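Local coordinates for protein esterase Rv0045c (Mycobacterium tuberculosis, PDB 6WYN) that hydrolyses carboxylic esters, favouring short, straight alkyl chains of about four atoms, and probably takes part in ester and lipid metabolism, at residues P130-S134 and L159-L164. Numbering follows the deposited sequence.
Sequences PQLNS and LTAIRL
Pro130 and Ser134, one helical turn apart, lie against Thr160, Arg163 and Leu164 where two helices of the alpha/beta-hydrolase fold meet, the short segments 130-134 and 159-164 crossing at -60°. Helix 156-167 leads out of a GxSxG turn, consistent with a nucleophile elbow, that carries Ser155, the inferred nucleophile; the contact illustrates how the helix behind such a serine is packed against a neighbour. The backbones come close where the compact Pro130 and Thr160 meet, their CA atoms 4.2 Å apart.

Apolar packing begins at the start of helix 130-144, where the Pro130 ring lies alongside Leu159, its CG 3.7 Å from Leu159 CB. One turn on, Ser134 CB rests on Arg163 CG at 3.6 Å. Arg163 CG is anti to the backbone N, which brings it against Ser134 CB and the Gln131 backbone; a bend at chi2 (41°) then turns the chain away from segment 130-134, and NH2 makes a salt bridge with Asp265 in helix 260-268. Ser134 OG touches Leu164 CD2 (3.2 Å) and lies near Leu164 N without bonding to it.

Polar contacts are sparse. Thr160 OG1 hydrogen-bonds to Leu156 O in its own helix and accepts a weak but nearly straight bond (166°) from Asn133 ND2 at 3.3 Å. The two side chains cross at about a right angle, and the same amide nitrogen also bonds weakly to Tyr128 O. Beside that contact, Thr160 CG2 sits 3.5 Å from Asn133 CB.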
# COMPACT_ATOMS: atom_id res chain seq x y z
N PRO A 130 -1.82 -10.20 -6.82
CA PRO A 130 -2.17 -9.00 -7.56
C PRO A 130 -3.35 -9.23 -8.50
O PRO A 130 -4.16 -8.34 -8.66
CB PRO A 130 -0.90 -8.69 -8.37
CG PRO A 130 0.21 -9.30 -7.55
CD PRO A 130 -0.39 -10.52 -6.91
N GLN A 131 -3.38 -10.37 -9.19
CA GLN A 131 -4.43 -10.70 -10.18
C GLN A 131 -5.83 -10.79 -9.53
O GLN A 131 -6.79 -10.27 -10.15
CB GLN A 131 -4.07 -12.03 -10.86
CG GLN A 131 -2.87 -11.92 -11.81
CD GLN A 131 -1.40 -11.94 -11.40
OE1 GLN A 131 -0.97 -11.97 -10.21
NE2 GLN A 131 -0.58 -11.94 -12.46
N LEU A 132 -5.94 -11.51 -8.42
CA LEU A 132 -7.18 -11.70 -7.59
C LEU A 132 -7.59 -10.32 -7.00
O LEU A 132 -8.78 -9.89 -7.14
CB LEU A 132 -6.89 -12.78 -6.52
CG LEU A 132 -6.79 -14.23 -7.08
CD1 LEU A 132 -6.33 -15.34 -6.07
CD2 LEU A 132 -8.11 -14.62 -7.71
N ASN A 133 -6.63 -9.58 -6.46
CA ASN A 133 -6.84 -8.23 -5.86
C ASN A 133 -7.45 -7.33 -6.90
O ASN A 133 -8.48 -6.70 -6.60
CB ASN A 133 -5.58 -7.55 -5.36
CG ASN A 133 -4.99 -8.27 -4.21
OD1 ASN A 133 -5.65 -9.12 -3.62
ND2 ASN A 133 -3.74 -7.97 -3.91
N SER A 134 -6.87 -7.33 -8.10
CA SER A 134 -7.34 -6.52 -9.24
C SER A 134 -8.78 -6.91 -9.64
O SER A 134 -9.56 -6.04 -9.97
CB SER A 134 -6.38 -6.69 -10.37
OG SER A 134 -6.65 -5.72 -11.39
N LEU A 159 1.91 -3.96 -7.85
CA LEU A 159 1.64 -5.06 -8.84
C LEU A 159 0.11 -5.14 -9.06
O LEU A 159 -0.32 -5.29 -10.22
CB LEU A 159 2.24 -6.36 -8.31
CG LEU A 159 3.73 -6.32 -8.00
CD1 LEU A 159 4.29 -7.71 -7.85
CD2 LEU A 159 4.50 -5.57 -9.08
N THR A 160 -0.68 -4.88 -8.02
CA THR A 160 -2.16 -4.80 -8.17
C THR A 160 -2.48 -3.70 -9.19
O THR A 160 -3.29 -3.93 -10.08
CB THR A 160 -2.86 -4.63 -6.82
OG1 THR A 160 -2.45 -5.76 -6.05
CG2 THR A 160 -4.37 -4.61 -6.93
N ALA A 161 -1.79 -2.57 -9.10
CA ALA A 161 -2.00 -1.43 -10.00
C ALA A 161 -1.65 -1.82 -11.43
O ALA A 161 -2.37 -1.40 -12.33
CB ALA A 161 -1.20 -0.23 -9.58
N ILE A 162 -0.57 -2.55 -11.63
CA ILE A 162 -0.20 -3.00 -12.98
C ILE A 162 -1.37 -3.81 -13.56
O ILE A 162 -1.77 -3.52 -14.67
CB ILE A 162 1.11 -3.81 -12.96
CG1 ILE A 162 2.30 -2.89 -12.73
CG2 ILE A 162 1.23 -4.59 -14.27
CD1 ILE A 162 3.57 -3.61 -12.38
N ARG A 163 -1.87 -4.79 -12.82
CA ARG A 163 -2.96 -5.66 -13.31
C ARG A 163 -4.21 -4.81 -13.60
O ARG A 163 -4.77 -4.92 -14.72
CB ARG A 163 -3.22 -6.82 -12.35
CG ARG A 163 -4.19 -7.83 -12.95
CD ARG A 163 -4.02 -8.15 -14.45
NE ARG A 163 -5.09 -8.99 -14.96
CZ ARG A 163 -5.24 -9.39 -16.22
NH1 ARG A 163 -6.28 -10.15 -16.55
NH2 ARG A 163 -4.37 -9.04 -17.15
N LEU A 164 -4.56 -3.87 -12.72
CA LEU A 164 -5.68 -2.94 -13.00
C LEU A 164 -5.44 -2.20 -14.31
O LEU A 164 -6.40 -2.06 -15.11
CB LEU A 164 -5.85 -1.95 -11.85
CG LEU A 164 -6.46 -2.52 -10.58
CD1 LEU A 164 -6.29 -1.55 -9.42
CD2 LEU A 164 -7.96 -2.82 -10.81